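Local coordinates for pyridoxamine 5'-phosphate oxidase family protein (Corynebacterium diphtheriae NCTC 13129, PDB 3CP3), which is of unknown function but belongs to the pyridoxamine 5'-phosphate oxidase family and probably binds a flavin, as FMN-binding split-barrel relatives do, at residues A107-A110 with D111-L115; Y99-D103 with T104-R108; K67-S70 with V71-S75. All coordinates share one frame; numbering follows the deposited sequence. Where two conformers were deposited one is given.

Contact 1 of 3, residues A107-A110 with D111-L115; sequences ARHA and DTLGL
The C-terminal end of helix 104-110 unwinds here, where Ala107 to Ala110 hand over to Asp111, Thr112 and Leu113 through a type I beta turn from Ala110 to Leu113. Asp111 N still bonds to Ala107 O at 3.0 Å, a last i to i+4 helical bond. The bonding then tightens to i to i+3. His109 O takes two donors from Thr112. The hydroxyl OG1 of Thr112 gives its proton to His109 O at 2.7 Å, in the carbonyl plane and on a lone pair. Thr112 N reaches the same oxygen from above that plane, with an N-H...O angle of 163°. Thr112 OG1 can do this because it sits between its own backbone N and carbonyl carbon (chi1 64°). Leu113 N bonds to Ala110 O at 3.3 Å, and water 1 links Ala110 O to Leu115 N. Leu113 CD2 lies obliquely against the imidazole, 4.1 Å from His109 CE1, while Leu113 CD1 rests 3.9 Å from Ala110 CA. His109 NE2 is hydrogen-bonded to Asp50 OD2. The turn lies against the sheet: Ala110 packs on Tyr59 of strand 57-62 and Phe126 of strand 125-139, and Leu113 on Tyr59 and on Val48 of strand 39-50.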
# COMPACT_ATOMS: atom_id res chain seq x y z
N ALA A 107 -21.92 8.66 -12.08
CA ALA A 107 -21.73 7.28 -12.56
C ALA A 107 -21.50 7.13 -14.09
O ALA A 107 -20.60 6.38 -14.55
CB ALA A 107 -22.90 6.40 -12.15
N ARG A 108 -22.34 7.82 -14.87
CA ARG A 108 -22.27 7.82 -16.33
C ARG A 108 -20.95 8.43 -16.85
O ARG A 108 -20.25 7.86 -17.70
CB ARG A 108 -23.48 8.58 -16.86
CG ARG A 108 -23.64 8.58 -18.35
CD ARG A 108 -25.03 9.14 -18.77
NE ARG A 108 -26.18 8.57 -18.02
CZ ARG A 108 -27.15 9.28 -17.40
NH1 ARG A 108 -27.17 10.62 -17.42
NH2 ARG A 108 -28.13 8.64 -16.76
N HIS A 109 -20.62 9.59 -16.31
CA HIS A 109 -19.31 10.22 -16.46
C HIS A 109 -18.11 9.31 -16.05
O HIS A 109 -17.18 9.14 -16.82
CB HIS A 109 -19.30 11.54 -15.67
CG HIS A 109 -17.93 12.10 -15.48
ND1 HIS A 109 -17.18 12.57 -16.54
CD2 HIS A 109 -17.15 12.21 -14.38
CE1 HIS A 109 -16.00 12.96 -16.09
NE2 HIS A 109 -15.97 12.77 -14.78
N ALA A 110 -18.14 8.73 -14.86
CA ALA A 110 -17.07 7.82 -14.42
C ALA A 110 -16.87 6.65 -15.41
O ALA A 110 -15.74 6.22 -15.66
CB ALA A 110 -17.37 7.30 -13.04
N ASP A 111 -17.97 6.18 -16.00
CA ASP A 111 -17.96 5.09 -16.97
C ASP A 111 -17.31 5.42 -18.33
O ASP A 111 -17.17 4.53 -19.19
CB ASP A 111 -19.37 4.57 -17.18
CG ASP A 111 -19.39 3.09 -17.51
OD1 ASP A 111 -18.78 2.31 -16.75
OD2 ASP A 111 -20.02 2.72 -18.52
N THR A 112 -16.92 6.68 -18.55
CA THR A 112 -16.30 7.07 -19.83
C THR A 112 -14.78 7.23 -19.69
O THR A 112 -14.07 7.54 -20.67
CB THR A 112 -16.86 8.40 -20.38
OG1 THR A 112 -16.53 9.45 -19.46
CG2 THR A 112 -18.36 8.33 -20.53
N LEU A 113 -14.29 7.00 -18.48
CA LEU A 113 -12.91 7.30 -18.14
C LEU A 113 -11.89 6.20 -18.47
O LEU A 113 -10.69 6.41 -18.30
CB LEU A 113 -12.81 7.73 -16.69
CG LEU A 113 -13.60 9.00 -16.34
CD1 LEU A 113 -13.50 9.29 -14.85
CD2 LEU A 113 -13.14 10.22 -17.15
N GLY A 114 -12.37 5.04 -18.91
CA GLY A 114 -11.49 3.96 -19.37
C GLY A 114 -11.02 2.98 -18.30
O GLY A 114 -9.90 2.45 -18.40
N LEU A 115 -11.83 2.72 -17.27
CA LEU A 115 -11.54 1.63 -16.34
C LEU A 115 -11.74 0.31 -17.06
O LEU A 115 -12.60 0.21 -17.92
CB LEU A 115 -12.46 1.67 -15.14
CG LEU A 115 -12.26 2.74 -14.09
CD1 LEU A 115 -13.56 2.93 -13.32
CD2 LEU A 115 -11.12 2.36 -13.15
O HOH W 1 -14.54 3.91 -16.79

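Contact 2 of 3, residues Y99-D103 with T104-R108; sequences YVVRD and TEEAR
Val101 and Glu106 meet where the chain leaves strand 89-100 and enters helix 104-110, with Asp103 at the N-cap position. Glu106 runs from the first turn of the helix back across Val101. Glu106 CB lies 3.4 Å from Asp103 O and close to Val101 CG1. Glu106 CG is 3.6 Å from Val101 CG1, and CD keeps a similar distance from it. At the tip, Glu106 OE2 comes to 3.8 Å from Val101 CG2. These methyl contacts hold for the conformer of Val101 described, one of two deposited. The chain of Glu106 is fully extended, with CG anti to the backbone N (chi1 -177°) and CD continuing straight on, which lays its whole length over the valine. The valine thus covers the aliphatic part of an acidic side chain. OE2 itself is gripped by outside partners: a salt bridge to Arg128 NE and a hydrogen bond to Tyr59 OH. They anchor the carboxylate.

Val101 CG1 also lies 3.4 Å from Ala107 N. Ala107 N bonds to Asp103 O at 3.0 Å, nearly in line with the C=O. This is the first i to i+4 bond of the helix. The Asp103 carboxylate turns back over the same first turn. Asp103 OD2 is 3.5 Å from Glu105 CB, and the two side chains run alongside each other in one direction.

Val101 packs on Phe126 of strand 125-139, and the two residues share a backbone hydrogen bond. The pairing with strand 125-139 thus runs on past the end of strand 89-100, to Val101, while Glu106 ties the helix to strands 57-62 and 125-139.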
# COMPACT_ATOMS: atom_id res chain seq x y z
N TYR A 99 -16.20 8.12 -1.32
CA TYR A 99 -17.65 7.93 -1.24
C TYR A 99 -18.14 7.13 -2.44
O TYR A 99 -17.65 7.35 -3.54
CB TYR A 99 -18.42 9.27 -1.26
CG TYR A 99 -17.79 10.36 -0.40
CD1 TYR A 99 -17.97 10.39 1.00
CD2 TYR A 99 -16.99 11.34 -0.99
CE1 TYR A 99 -17.37 11.39 1.77
CE2 TYR A 99 -16.39 12.35 -0.22
CZ TYR A 99 -16.61 12.38 1.14
OH TYR A 99 -16.00 13.37 1.86
N VAL A 100 -19.10 6.24 -2.21
CA VAL A 100 -19.86 5.62 -3.33
C VAL A 100 -20.56 6.72 -4.14
O VAL A 100 -21.07 7.65 -3.55
CB VAL A 100 -20.87 4.58 -2.81
CG1 VAL A 100 -21.61 3.97 -3.96
CG2 VAL A 100 -20.15 3.48 -2.06
N VAL A 101 -20.68 6.63 -5.48
CA VAL A 101 -21.04 7.84 -6.34
C VAL A 101 -22.50 8.51 -6.36
O VAL A 101 -22.66 9.75 -6.38
CB VAL A 101 -20.43 7.64 -7.78
CG1 VAL A 101 -21.04 8.55 -8.82
CG2 VAL A 101 -18.90 7.85 -7.72
N ARG A 102 -23.56 7.72 -6.36
CA ARG A 102 -24.93 8.27 -6.23
C ARG A 102 -25.54 9.11 -7.39
O ARG A 102 -26.65 8.82 -7.80
CB ARG A 102 -25.10 9.00 -4.89
CG ARG A 102 -24.35 8.37 -3.69
CD ARG A 102 -23.20 9.23 -3.21
NE ARG A 102 -22.49 8.61 -2.09
CZ ARG A 102 -22.19 9.19 -0.93
NH1 ARG A 102 -21.58 8.44 -0.03
NH2 ARG A 102 -22.53 10.49 -0.64
N ASP A 103 -24.87 10.17 -7.87
CA ASP A 103 -25.37 11.00 -8.97
C ASP A 103 -25.41 10.25 -10.38
O ASP A 103 -24.34 9.96 -11.00
CB ASP A 103 -24.50 12.29 -9.02
CG ASP A 103 -25.06 13.34 -9.98
OD1 ASP A 103 -26.23 13.75 -9.83
OD2 ASP A 103 -24.32 13.80 -10.87
N THR A 104 -26.63 9.91 -10.85
CA THR A 104 -26.86 9.28 -12.15
C THR A 104 -25.94 9.86 -13.22
O THR A 104 -25.21 9.11 -13.90
CB THR A 104 -28.37 9.37 -12.50
OG1 THR A 104 -28.99 8.13 -12.13
CG2 THR A 104 -28.62 9.68 -13.97
N GLU A 105 -25.87 11.20 -13.30
CA GLU A 105 -24.87 11.85 -14.19
C GLU A 105 -23.40 11.54 -13.86
O GLU A 105 -22.58 11.47 -14.77
CB GLU A 105 -25.10 13.37 -14.28
CG GLU A 105 -24.06 14.16 -15.12
CD GLU A 105 -23.94 13.72 -16.61
OE1 GLU A 105 -22.80 13.33 -17.00
OE2 GLU A 105 -24.96 13.79 -17.38
N GLU A 106 -23.07 11.38 -12.60
CA GLU A 106 -21.65 11.15 -12.25
C GLU A 106 -21.16 9.68 -12.50
O GLU A 106 -20.08 9.49 -13.07
CB GLU A 106 -21.33 11.63 -10.83
CG GLU A 106 -19.84 11.46 -10.50
CD GLU A 106 -19.47 11.91 -9.10
OE1 GLU A 106 -20.25 12.70 -8.53
OE2 GLU A 106 -18.38 11.48 -8.60
N ALA A 107 -21.92 8.66 -12.08
CA ALA A 107 -21.73 7.28 -12.56
C ALA A 107 -21.50 7.13 -14.09
O ALA A 107 -20.60 6.38 -14.55
CB ALA A 107 -22.90 6.40 -12.15
N ARG A 108 -22.34 7.82 -14.87
CA ARG A 108 -22.27 7.82 -16.33
C ARG A 108 -20.95 8.43 -16.85
O ARG A 108 -20.25 7.86 -17.70
CB ARG A 108 -23.48 8.58 -16.86
CG ARG A 108 -23.64 8.58 -18.35
CD ARG A 108 -25.03 9.14 -18.77
NE ARG A 108 -26.18 8.57 -18.02
CZ ARG A 108 -27.15 9.28 -17.40
NH1 ARG A 108 -27.17 10.62 -17.42
NH2 ARG A 108 -28.13 8.64 -16.76

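Contact 3 of 3, residues K67-S70 with V71-S75; sequences KLFS and VNLNS
Ser70 and Leu73 close a type I beta turn, a bend in the connection between strand 57-62 and strand 76-83 of the antiparallel sheet. The curled antiparallel sheet is consistent with the FMN-binding split barrel of this family.

The polar part is small. Leu73 N bonds to Ser70 O at 3.1 Å, with an N-H...O angle of 147°. The donor stands above the carbonyl plane, 55° out of it. Ser70 O has a second donor, water 2. Water 2 also donates to Leu73 O, at 2.8 Å. It therefore bridges the carbonyls at the two ends of the turn and supplements the single direct bond.

The apolar part centres on Leu73. Its CG lies anti to its own carbonyl carbon (chi1 -51°), which folds the side chain back over the residues before the turn. CB and CG pass over Ser70 O. The methyl Leu73 CD1 goes further and settles 3.4 Å from Ser70 N. Leu73 CD1 also meets Phe69 CD1 at 3.7 Å. The two side chains meet at a slant. Phe69 CE1 lies 4.1 Å from Asn74 O, so the ring borders both the leucine and the chain that follows it. Outside the two segments, Phe69 packs on Leu32 and Val34 of strand 29-36 and on Ala98 of strand 89-100. Leu73 shares Val34. Leu68 touches Arg137 of the second subunit, which places this loop near the dimer contact.

A lesser contact lies on the serine. Asn72 turns its amide back toward Ser70, placing Asn72 OD1 3.7 Å from Ser70 CB. A short contact is that of Leu73 CD1 with the backbone of Leu68, where the methyl stands 3.2 Å from Leu68 O.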
# COMPACT_ATOMS: atom_id res chain seq x y z
N LYS A 67 -17.37 -6.58 0.05
CA LYS A 67 -17.29 -5.80 1.32
C LYS A 67 -15.89 -5.28 1.65
O LYS A 67 -15.53 -5.14 2.84
CB LYS A 67 -17.84 -6.63 2.50
CG LYS A 67 -19.07 -7.47 2.15
CD LYS A 67 -19.30 -8.61 3.13
CE LYS A 67 -20.48 -9.46 2.66
NZ LYS A 67 -21.09 -10.26 3.75
N LEU A 68 -15.10 -5.00 0.62
CA LEU A 68 -13.79 -4.38 0.78
C LEU A 68 -13.88 -2.91 1.20
O LEU A 68 -13.23 -2.52 2.18
CB LEU A 68 -12.97 -4.50 -0.50
CG LEU A 68 -12.52 -5.89 -0.95
CD1 LEU A 68 -12.25 -5.87 -2.45
CD2 LEU A 68 -11.30 -6.33 -0.16
N PHE A 69 -14.62 -2.09 0.43
CA PHE A 69 -14.93 -0.70 0.87
C PHE A 69 -16.40 -0.61 1.24
O PHE A 69 -17.25 -0.69 0.39
CB PHE A 69 -14.55 0.38 -0.18
CG PHE A 69 -14.70 1.83 0.34
CD1 PHE A 69 -13.79 2.35 1.26
CD2 PHE A 69 -15.77 2.62 -0.07
CE1 PHE A 69 -13.92 3.63 1.76
CE2 PHE A 69 -15.92 3.89 0.42
CZ PHE A 69 -14.98 4.40 1.34
N SER A 70 -16.66 -0.50 2.54
CA SER A 70 -17.99 -0.58 3.14
C SER A 70 -18.31 0.79 3.75
O SER A 70 -17.40 1.51 4.12
CB SER A 70 -17.91 -1.59 4.26
OG SER A 70 -18.87 -2.60 4.10
N VAL A 71 -19.59 1.14 3.92
CA VAL A 71 -19.93 2.44 4.53
C VAL A 71 -19.45 2.60 5.99
O VAL A 71 -19.37 3.74 6.49
CB VAL A 71 -21.44 2.87 4.35
CG1 VAL A 71 -21.72 3.20 2.87
CG2 VAL A 71 -22.39 1.82 4.90
N ASN A 72 -19.12 1.49 6.66
CA ASN A 72 -18.64 1.57 8.06
C ASN A 72 -17.17 1.84 8.20
O ASN A 72 -16.69 2.09 9.28
CB ASN A 72 -19.03 0.36 8.93
CG ASN A 72 -18.68 -0.98 8.28
OD1 ASN A 72 -17.53 -1.23 7.91
ND2 ASN A 72 -19.67 -1.85 8.17
N LEU A 73 -16.44 1.73 7.09
CA LEU A 73 -15.06 2.23 7.05
C LEU A 73 -15.13 3.77 7.08
O LEU A 73 -16.07 4.38 6.62
CB LEU A 73 -14.31 1.75 5.82
CG LEU A 73 -14.32 0.23 5.52
CD1 LEU A 73 -13.71 -0.02 4.14
CD2 LEU A 73 -13.54 -0.49 6.56
N ASN A 74 -14.16 4.37 7.71
CA ASN A 74 -14.09 5.81 7.65
C ASN A 74 -14.06 6.25 6.15
O ASN A 74 -13.48 5.57 5.32
CB ASN A 74 -12.83 6.19 8.37
CG ASN A 74 -12.84 7.57 8.90
OD1 ASN A 74 -12.99 8.52 8.16
ND2 ASN A 74 -12.56 7.70 10.18
N SER A 75 -14.66 7.39 5.83
CA SER A 75 -14.51 7.92 4.46
C SER A 75 -13.09 8.41 4.21
O SER A 75 -12.64 8.53 3.06
CB SER A 75 -15.57 9.03 4.19
OG SER A 75 -15.22 10.22 4.91
O HOH W 2 -16.93 4.49 3.98

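In the fold
Contact 3 comes first along the chain, in the loop between strands 57-62 and 76-83. Contact 2 follows at the end of strand 89-100, and contact 1 continues from it. Contacts 1 and 2 share Ala107 and Arg108 and lie at the two ends of helix 104-110, with centres about 10 Å apart. Contact 3 is about 17 Å from contact 2, centre to centre, but touches it: Tyr99 CE1 lies 3.8 Å from Ser75 CB. Contacts 1 and 3 do not touch; their nearest atoms are about 13 Å apart. All three are surface connections. They fix one helix and one loop to strands of a single antiparallel sheet, consistent with a split-barrel fold.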